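Local coordinates for D-glucosaminate-6-phosphate ammonia lyase (Salmonella typhimurium, PDB 7LCE), which belongs to the pyridoxal phosphate-dependent enzymes of the aminotransferase-like superfamily and carries its cofactor covalently bound within the chain, at residues S28-V33 with L258-Q263; I77-A82 with G221-R226; I329-Y334 with F341-R346. One frame throughout, in Å; residues are numbered along the deposited sequence. Where two conformers were deposited one is given.

Interaction 1 of 3, residues S28-V33 with L258-Q263; sequences SVAPEV and LENYHQ
Asn260 reaches across to three residues of 28-33, meeting Val33 with its CB, Ala30 with its amide oxygen and Glu32 with its amide nitrogen. The more enclosed side is lined by Val33 and Ala30. Val33 CG2 lies 4.1 Å from Asn260 CB, and the buried valine, which also touches Pro218, suits the spot because its branched CB fills the space near the backbone without a flexible tail. Next to it CB of Ala30 stands 4.3 Å from Asn260 OD1, a methyl group small enough to let the amide come close to the start of the helix. Here the first turn of helix 31-41 lies beside the last turns of helix 248-262: Ala30 occupies the N-cap position, with Pro31 following in the first turn, where a proline is welcome because its missing N-H costs no helical bond. Asn260 projects from its helix with CG anti to the backbone N (chi1 -165°), which carries its amide over to the other helix. Toward solvent the contact slackens. Glu32, exposed, crosses Asn260 at about a right angle, its carboxylate and the amide turned 74° apart, and Glu32 OE2 stays 3.9 Å from Asn260 ND2, too far for a hydrogen bond. Just before the helix, the backbone of Val29 meets a second subunit: its carbonyl oxygen accepts a hydrogen bond from Ser42 of that neighbouring chain.

Interaction 2 of 3, residues I77-A82 with G221-R226; sequences IAIAVA and GFITGR
Ile79 and Ala80 of helix 73-86 receive the tip of one side chain, Ile223 of strand 221-225, and this is the whole of the direct touch between the two segments. Going along the helix, Ile77 comes first and turns its CB away from the strand, packing instead on Val120, Ala123 and Ile124 of helix 120-126; Ala78 follows and meets Leu126 at the end of that same helix. Ile79 is the first residue to face the strand. Its CB and its CG2 branch both approach the terminal methyl of Ile223, with Ile79 CG2 4.1 Å from Ile223 CD1, while Cys233, Gln236 and Ala241 also touch the same side chain. At Ala80 the helix offers almost bare backbone: Ile223 CD1 lies 4.2 Å from Ala80 CB and 4.0 Å from Ala80 N, so a methyl-sized residue lets the isoleucine come close to the helix itself. Met206 touches both Ala80 and Ile223. Val81 and Ala82 then carry the helix on, their amides bonded to the carbonyls of Ile77 and Ala78 in the regular i to i-4 pattern.

Ile223 reaches so far because its chain is extended, with CD1 anti to CA (chi2 173°). Its strand runs antiparallel to both 66-70 and 206-210 in the seven-stranded mixed sheet of the large domain, an arrangement familiar from fold-type I pyridoxal phosphate enzymes. Phe222 and Thr224 leave on the other face, where the threonine hydroxyl bonds with Thr62 and Ser67. With no hydrogen bond or charge crossing between the segments, helix and sheet are held here by dispersion and the burial of methyl groups, so fit of shape rather than bond direction probably governs their spacing at this point.

Interaction 3 of 3, residues I329-Y334 with F341-R346; sequences IYARKY and FSLDPR
Arg332 and Ser342 form a single antiparallel bridge, a hydrogen-bonded pair, at a place where strands 329-331 and 341-343 cross steeply, their axes 110° apart and 7.0 Å at closest approach. Both bonds of the pair are made: Arg332 N lies 2.6 Å from Ser342 O, and Ser342 N lies 3.1 Å from Arg332 O. The second is nearly straight (167°) and uses a lone pair in the carbonyl plane; in the first the donor is tilted from that plane.

On the buried side, Ala331 CB sits 3.8 Å from Phe341 CD1, approaching the ring obliquely, and Leu343 CD1 lies at the limit of contact with the same methyl. A small alanine suits this crossing, since the two backbones come close there. Phe341 CG lies between the backbone N and the carbonyl carbon (chi1 69°), which brings CD1 near Ala331. On the more exposed side, Arg332 passes along Ser342, CB near CB, and its CD comes 4.2 Å from Asp344 CB. The arginine chain then bends, laying one face of its guanidinium against the face of the Tyr334 ring. Asp344 OD2 and Arg332 NH1, 4.5 Å apart, probably attract as opposite charges, but no N-H points at the oxygen. The carboxylate is instead gripped side-on by Arg346, with NE 2.9 Å from Asp344 OD1 and NH2 using the syn lone pair of OD2, and Arg301 adds a long, weak ion pair.

The crossing joins two small sheets: strand 327-331 pairs in parallel with 13-17 from the N-terminal region, whereas 340-343 lies antiparallel to 300-306. Helix 315-324 covers Ile329 and Phe341, and helix 352-365 closes over Phe341 and Leu343.

In the fold
Interaction 2 lies within the large, cofactor-binding domain; interaction 1 joins the N-terminal region to helix 248-262, and interaction 3 follows both in sequence. The centres of interactions 1 and 2, like those of 1 and 3, are 23 Å apart, with nearest atoms about 5 Å and about 7 Å apart. Interactions 2 and 3 lie on opposite sides of the chain's centre, 33 Å between centres and about 17 Å between nearest atoms. Lys213, which carries the cofactor, falls between strands 206-210 and 221-225; Phe215 and Pro218, just beyond it, pack against residues of 258-263 and 28-33, and strand 221-225 supplies one side of interaction 2. The Asn260 side chain is about 10 Å from a bound calcium ion.

Interaction 1 of 3, residues S28-V33 with L258-Q263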
loop_
_atom_site.group_PDB
_atom_site.type_symbol
_atom_site.label_atom_id
_atom_site.label_comp_id
_atom_site.label_asym_id
_atom_site.label_seq_id
_atom_site.Cartn_x
_atom_site.Cartn_y
_atom_site.Cartn_z
ATOM N N SER A 28 -1.594 46.511 28.549
ATOM C CA SER A 28 -1.915 47.917 28.322
ATOM C C SER A 28 -0.642 48.637 27.891
ATOM O O SER A 28 0.288 48.792 28.689
ATOM C CB SER A 28 -2.499 48.558 29.579
ATOM O OG SER A 28 -2.815 49.922 29.353
ATOM N N VAL A 29 -0.608 49.093 26.639
ATOM C CA VAL A 29 0.598 49.710 26.102
ATOM C C VAL A 29 0.793 51.096 26.704
ATOM O O VAL A 29 -0.169 51.850 26.908
ATOM C CB VAL A 29 0.525 49.770 24.568
ATOM C CG1 VAL A 29 1.841 50.269 23.993
ATOM C CG2 VAL A 29 0.179 48.401 24.005
ATOM N N ALA A 30 2.048 51.435 26.995
ATOM C CA ALA A 30 2.374 52.745 27.537
ATOM C C ALA A 30 2.155 53.829 26.482
ATOM O O ALA A 30 2.350 53.592 25.286
ATOM C CB ALA A 30 3.818 52.779 28.024
ATOM N N PRO A 31 1.745 55.030 26.902
ATOM C CA PRO A 31 1.496 56.101 25.918
ATOM C C PRO A 31 2.720 56.502 25.111
ATOM O O PRO A 31 2.582 56.832 23.926
ATOM C CB PRO A 31 0.987 57.258 26.791
ATOM C CG PRO A 31 0.444 56.598 28.015
ATOM C CD PRO A 31 1.342 55.423 28.262
ATOM N N GLU A 32 3.912 56.498 25.713
ATOM C CA GLU A 32 5.114 56.832 24.953
ATOM C C GLU A 32 5.368 55.823 23.839
ATOM O O GLU A 32 5.849 56.187 22.760
ATOM C CB GLU A 32 6.332 56.928 25.877
ATOM C CG GLU A 32 6.137 57.797 27.114
ATOM C CD GLU A 32 5.815 56.997 28.361
ATOM O OE1 GLU A 32 4.853 56.198 28.336
ATOM O OE2 GLU A 32 6.532 57.167 29.370
ATOM N N VAL A 33 5.052 54.549 24.079
ATOM C CA VAL A 33 5.253 53.537 23.047
ATOM C C VAL A 33 4.248 53.716 21.915
ATOM O O VAL A 33 4.596 53.595 20.734
ATOM C CB VAL A 33 5.181 52.128 23.664
ATOM C CG1 VAL A 33 5.381 51.070 22.599
ATOM C CG2 VAL A 33 6.230 51.982 24.751
ATOM N N LEU A 258 10.535 47.743 24.311
ATOM C CA LEU A 258 11.702 47.134 24.939
ATOM C C LEU A 258 12.582 48.181 25.614
ATOM O O LEU A 258 13.097 47.947 26.714
ATOM C CB LEU A 258 12.502 46.348 23.903
ATOM C CG LEU A 258 11.900 45.004 23.495
ATOM C CD1 LEU A 258 12.794 44.306 22.489
ATOM C CD2 LEU A 258 11.679 44.127 24.717
ATOM N N GLU A 259 12.771 49.338 24.973
ATOM C CA GLU A 259 13.552 50.400 25.600
ATOM C C GLU A 259 12.822 50.986 26.802
ATOM O O GLU A 259 13.452 51.340 27.805
ATOM C CB GLU A 259 13.882 51.493 24.583
ATOM C CG GLU A 259 14.805 52.579 25.122
ATOM C CD GLU A 259 16.162 52.042 25.548
ATOM O OE1 GLU A 259 16.662 51.100 24.899
ATOM O OE2 GLU A 259 16.729 52.560 26.535
ATOM N N ASN A 260 11.493 51.094 26.720
ATOM C CA ASN A 260 10.718 51.572 27.861
ATOM C C ASN A 260 10.785 50.596 29.027
ATOM O O ASN A 260 10.668 51.005 30.188
ATOM C CB ASN A 260 9.266 51.812 27.445
ATOM C CG ASN A 260 8.499 52.639 28.457
ATOM O OD1 ASN A 260 7.876 52.101 29.371
ATOM N ND2 ASN A 260 8.537 53.958 28.296
ATOM N N TYR A 261 10.954 49.306 28.737
ATOM C CA TYR A 261 11.139 48.307 29.781
ATOM C C TYR A 261 12.562 48.346 30.332
ATOM O O TYR A 261 12.775 48.125 31.529
ATOM C CB TYR A 261 10.804 46.923 29.220
ATOM C CG TYR A 261 10.852 45.783 30.212
ATOM C CD1 TYR A 261 9.773 45.523 31.048
ATOM C CD2 TYR A 261 11.961 44.951 30.295
ATOM C CE1 TYR A 261 9.802 44.474 31.949
ATOM C CE2 TYR A 261 12.000 43.900 31.194
ATOM C CZ TYR A 261 10.919 43.666 32.018
ATOM O OH TYR A 261 10.952 42.622 32.914
ATOM N N HIS A 262 13.543 48.629 29.467
ATOM C CA HIS A 262 14.939 48.694 29.891
ATOM C C HIS A 262 15.228 49.924 30.747
ATOM O O HIS A 262 16.070 49.861 31.650
ATOM C CB HIS A 262 15.854 48.679 28.664
ATOM C CG HIS A 262 17.309 48.825 28.988
ATOM N ND1 HIS A 262 18.052 47.814 29.561
ATOM C CD2 HIS A 262 18.160 49.864 28.815
ATOM C CE1 HIS A 262 19.296 48.226 29.727
ATOM N NE2 HIS A 262 19.388 49.467 29.284
ATOM N N GLN A 263 14.545 51.042 30.486
ATOM C CA GLN A 263 14.750 52.248 31.282
ATOM C C GLN A 263 14.371 52.049 32.741
ATOM O O GLN A 263 14.878 52.771 33.608
ATOM C CB GLN A 263 13.952 53.417 30.699
ATOM C CG GLN A 263 14.521 53.987 29.409
ATOM C CD GLN A 263 13.606 55.021 28.783
ATOM O OE1 GLN A 263 12.555 55.353 29.334
ATOM N NE2 GLN A 263 14.001 55.538 27.624
#

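Interaction 2 of 3, residues I77-A82 with G221-R226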
loop_
_atom_site.group_PDB
_atom_site.type_symbol
_atom_site.label_atom_id
_atom_site.label_comp_id
_atom_site.label_asym_id
_atom_site.label_seq_id
_atom_site.Cartn_x
_atom_site.Cartn_y
_atom_site.Cartn_z
ATOM N N ILE A 77 6.571 30.270 17.429
ATOM C CA ILE A 77 6.731 28.822 17.498
ATOM C C ILE A 77 6.529 28.199 16.123
ATOM O O ILE A 77 7.316 27.351 15.687
ATOM C CB ILE A 77 5.769 28.223 18.540
ATOM C CG1 ILE A 77 6.114 28.739 19.940
ATOM C CG2 ILE A 77 5.802 26.702 18.491
ATOM C CD1 ILE A 77 5.185 28.242 21.020
ATOM N N ALA A 78 5.475 28.615 15.417
ATOM C CA ALA A 78 5.212 28.066 14.092
ATOM C C ALA A 78 6.341 28.388 13.122
ATOM O O ALA A 78 6.781 27.518 12.362
ATOM C CB ALA A 78 3.884 28.599 13.557
ATOM N N ILE A 79 6.838 29.625 13.150
ATOM C CA ILE A 79 7.893 30.013 12.219
ATOM C C ILE A 79 9.200 29.311 12.565
ATOM O O ILE A 79 9.918 28.836 11.676
ATOM C CB ILE A 79 8.059 31.544 12.208
ATOM C CG1 ILE A 79 6.815 32.214 11.630
ATOM C CG2 ILE A 79 9.284 31.945 11.409
ATOM C CD1 ILE A 79 6.852 33.722 11.724
ATOM N N ALA A 80 9.527 29.224 13.857
ATOM C CA ALA A 80 10.777 28.583 14.257
ATOM C C ALA A 80 10.801 27.118 13.841
ATOM O O ALA A 80 11.833 26.613 13.384
ATOM C CB ALA A 80 10.985 28.721 15.764
ATOM N N VAL A 81 9.670 26.422 13.980
ATOM C CA VAL A 81 9.596 25.032 13.536
ATOM C C VAL A 81 9.765 24.953 12.025
ATOM O O VAL A 81 10.525 24.125 11.509
ATOM C CB VAL A 81 8.275 24.392 13.995
ATOM C CG1 VAL A 81 8.103 23.019 13.362
ATOM C CG2 VAL A 81 8.249 24.277 15.507
ATOM N N ALA A 82 9.060 25.821 11.291
ATOM C CA ALA A 82 9.221 25.863 9.842
ATOM C C ALA A 82 10.657 26.191 9.457
ATOM O O ALA A 82 11.160 25.690 8.444
ATOM C CB ALA A 82 8.259 26.880 9.229
ATOM N N GLY A 221 5.620 39.719 18.914
ATOM C CA GLY A 221 6.468 38.687 19.478
ATOM C C GLY A 221 7.746 38.664 18.675
ATOM O O GLY A 221 7.847 39.294 17.619
ATOM N N PHE A 222 8.742 37.943 19.183
ATOM C CA PHE A 222 9.996 37.876 18.449
ATOM C C PHE A 222 10.711 36.559 18.709
ATOM O O PHE A 222 10.543 35.931 19.758
ATOM C CB PHE A 222 10.904 39.066 18.790
ATOM C CG PHE A 222 11.206 39.213 20.255
ATOM C CD1 PHE A 222 10.334 39.896 21.089
ATOM C CD2 PHE A 222 12.376 38.707 20.791
ATOM C CE1 PHE A 222 10.613 40.049 22.435
ATOM C CE2 PHE A 222 12.661 38.859 22.137
ATOM C CZ PHE A 222 11.779 39.532 22.958
ATOM N N ILE A 223 11.498 36.146 17.718
ATOM C CA ILE A 223 12.404 35.009 17.814
ATOM C C ILE A 223 13.821 35.554 17.885
ATOM O O ILE A 223 14.195 36.425 17.091
ATOM C CB ILE A 223 12.246 34.059 16.617
ATOM C CG1 ILE A 223 10.775 33.683 16.422
ATOM C CG2 ILE A 223 13.121 32.830 16.802
ATOM C CD1 ILE A 223 10.510 32.883 15.165
ATOM N N THR A 224 14.610 35.041 18.825
ATOM C CA THR A 224 15.985 35.482 19.010
ATOM C C THR A 224 16.899 34.268 19.123
ATOM O O THR A 224 16.522 33.249 19.709
ATOM C CB THR A 224 16.109 36.382 20.256
ATOM O OG1 THR A 224 17.447 36.875 20.372
ATOM C CG2 THR A 224 15.731 35.625 21.524
ATOM N N GLY A 225 18.091 34.371 18.544
ATOM C CA GLY A 225 19.003 33.237 18.562
ATOM C C GLY A 225 20.148 33.404 17.583
ATOM O O GLY A 225 20.592 34.524 17.308
ATOM N N ARG A 226 20.624 32.271 17.066
ATOM C CA ARG A 226 21.766 32.289 16.166
ATOM C C ARG A 226 21.359 32.797 14.789
ATOM O O ARG A 226 20.243 32.555 14.320
ATOM C CB ARG A 226 22.387 30.895 16.060
ATOM C CG ARG A 226 22.837 30.339 17.402
ATOM C CD ARG A 226 23.886 29.253 17.246
ATOM N NE ARG A 226 24.423 28.839 18.537
ATOM C CZ ARG A 226 25.366 29.496 19.198
ATOM N NH1 ARG A 226 25.895 30.612 18.722
ATOM N NH2 ARG A 226 25.788 29.024 20.368
#

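Interaction 3 of 3, residues I329-Y334 with F341-R346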
loop_
_atom_site.group_PDB
_atom_site.type_symbol
_atom_site.label_atom_id
_atom_site.label_comp_id
_atom_site.label_asym_id
_atom_site.label_seq_id
_atom_site.Cartn_x
_atom_site.Cartn_y
_atom_site.Cartn_z
ATOM N N ILE A 329 -14.445 44.578 37.179
ATOM C CA ILE A 329 -13.230 44.516 37.987
ATOM C C ILE A 329 -12.793 43.060 38.093
ATOM O O ILE A 329 -13.510 42.228 38.664
ATOM C CB ILE A 329 -13.437 45.132 39.378
ATOM C CG1 ILE A 329 -13.775 46.621 39.261
ATOM C CG2 ILE A 329 -12.203 44.925 40.239
ATOM C CD1 ILE A 329 -14.419 47.194 40.498
ATOM N N TYR A 330 -11.619 42.756 37.543
ATOM C CA TYR A 330 -11.080 41.399 37.514
ATOM C C TYR A 330 -9.968 41.288 38.552
ATOM O O TYR A 330 -8.895 41.879 38.390
ATOM C CB TYR A 330 -10.568 41.053 36.117
ATOM C CG TYR A 330 -11.664 40.838 35.097
ATOM C CD1 TYR A 330 -12.245 41.912 34.435
ATOM C CD2 TYR A 330 -12.115 39.561 34.793
ATOM C CE1 TYR A 330 -13.248 41.719 33.502
ATOM C CE2 TYR A 330 -13.117 39.357 33.861
ATOM C CZ TYR A 330 -13.681 40.439 33.218
ATOM O OH TYR A 330 -14.679 40.241 32.288
ATOM N N ALA A 331 -10.225 40.532 39.615
ATOM C CA ALA A 331 -9.239 40.271 40.653
ATOM C C ALA A 331 -8.673 38.860 40.521
ATOM O O ALA A 331 -9.146 38.042 39.729
ATOM C CB ALA A 331 -9.860 40.467 42.037
ATOM N N ARG A 332 -7.646 38.576 41.323
ATOM C CA ARG A 332 -7.056 37.244 41.346
ATOM C C ARG A 332 -7.966 36.315 42.140
ATOM O O ARG A 332 -8.215 36.545 43.329
ATOM C CB ARG A 332 -5.657 37.281 41.960
ATOM C CG ARG A 332 -4.587 37.884 41.066
ATOM C CD ARG A 332 -3.236 37.930 41.772
ATOM N NE ARG A 332 -2.694 36.606 42.058
ATOM C CZ ARG A 332 -1.907 35.926 41.238
ATOM N NH1 ARG A 332 -1.553 36.410 40.057
ATOM N NH2 ARG A 332 -1.461 34.729 41.610
ATOM N N LYS A 333 -8.459 35.268 41.483
ATOM C CA LYS A 333 -9.392 34.323 42.080
ATOM C C LYS A 333 -8.747 32.965 42.340
ATOM O O LYS A 333 -9.434 31.941 42.363
ATOM C CB LYS A 333 -10.634 34.175 41.204
ATOM C CG LYS A 333 -10.348 34.071 39.720
ATOM C CD LYS A 333 -11.641 34.096 38.924
ATOM C CE LYS A 333 -12.527 32.915 39.293
ATOM N NZ LYS A 333 -13.840 32.949 38.591
ATOM N N TYR A 334 -7.427 32.942 42.530
ATOM C CA TYR A 334 -6.719 31.678 42.708
ATOM C C TYR A 334 -7.160 30.979 43.990
ATOM O O TYR A 334 -7.648 29.843 43.958
ATOM C CB TYR A 334 -5.208 31.924 42.708
ATOM C CG TYR A 334 -4.640 32.240 41.338
ATOM C CD1 TYR A 334 -4.911 33.453 40.714
ATOM C CD2 TYR A 334 -3.835 31.326 40.671
ATOM C CE1 TYR A 334 -4.396 33.747 39.463
ATOM C CE2 TYR A 334 -3.314 31.611 39.419
ATOM C CZ TYR A 334 -3.597 32.822 38.821
ATOM O OH TYR A 334 -3.083 33.109 37.577
ATOM N N PHE A 341 -9.599 36.775 47.915
ATOM C CA PHE A 341 -9.251 37.199 46.567
ATOM C C PHE A 341 -8.217 38.311 46.656
ATOM O O PHE A 341 -8.173 39.062 47.633
ATOM C CB PHE A 341 -10.488 37.650 45.758
ATOM C CG PHE A 341 -11.110 38.933 46.238
ATOM C CD1 PHE A 341 -10.683 40.158 45.749
ATOM C CD2 PHE A 341 -12.143 38.910 47.160
ATOM C CE1 PHE A 341 -11.261 41.334 46.189
ATOM C CE2 PHE A 341 -12.725 40.083 47.600
ATOM C CZ PHE A 341 -12.284 41.297 47.113
ATOM N N SER A 342 -7.362 38.393 45.642
ATOM C CA SER A 342 -6.252 39.329 45.655
ATOM C C SER A 342 -6.312 40.262 44.453
ATOM O O SER A 342 -6.927 39.957 43.427
ATOM C CB SER A 342 -4.913 38.580 45.662
ATOM O OG SER A 342 -3.825 39.486 45.650
ATOM N N LEU A 343 -5.654 41.409 44.598
ATOM C CA LEU A 343 -5.596 42.441 43.571
ATOM C C LEU A 343 -4.136 42.700 43.234
ATOM O O LEU A 343 -3.355 43.089 44.109
ATOM C CB LEU A 343 -6.276 43.739 44.018
ATOM C CG LEU A 343 -7.768 43.851 44.348
ATOM C CD1 LEU A 343 -8.223 42.904 45.436
ATOM C CD2 LEU A 343 -8.076 45.284 44.754
ATOM N N ASP A 344 -3.775 42.499 41.968
ATOM C CA ASP A 344 -2.413 42.736 41.513
ATOM C C ASP A 344 -2.331 44.170 41.008
ATOM O O ASP A 344 -2.948 44.487 39.979
ATOM C CB ASP A 344 -2.036 41.753 40.414
ATOM C CG ASP A 344 -0.542 41.688 40.172
ATOM O OD1 ASP A 344 0.158 42.679 40.466
ATOM O OD2 ASP A 344 -0.067 40.641 39.682
ATOM N N PRO A 345 -1.597 45.060 41.680
ATOM C CA PRO A 345 -1.623 46.481 41.300
ATOM C C PRO A 345 -0.860 46.799 40.026
ATOM O O PRO A 345 -0.932 47.943 39.559
ATOM C CB PRO A 345 -0.979 47.170 42.507
ATOM C CG PRO A 345 -0.030 46.139 43.033
ATOM C CD PRO A 345 -0.712 44.810 42.832
ATOM N N ARG A 346 -0.134 45.838 39.454
ATOM C CA ARG A 346 0.701 46.131 38.294
ATOM C C ARG A 346 -0.137 46.529 37.083
ATOM O O ARG A 346 0.259 47.412 36.313
ATOM C CB ARG A 346 1.590 44.924 37.987
ATOM C CG ARG A 346 2.536 44.582 39.137
ATOM C CD ARG A 346 3.395 43.356 38.856
ATOM N NE ARG A 346 2.639 42.117 39.002
ATOM C CZ ARG A 346 3.105 40.913 38.704
ATOM N NH1 ARG A 346 4.335 40.740 38.250
ATOM N NH2 ARG A 346 2.319 39.853 38.875
#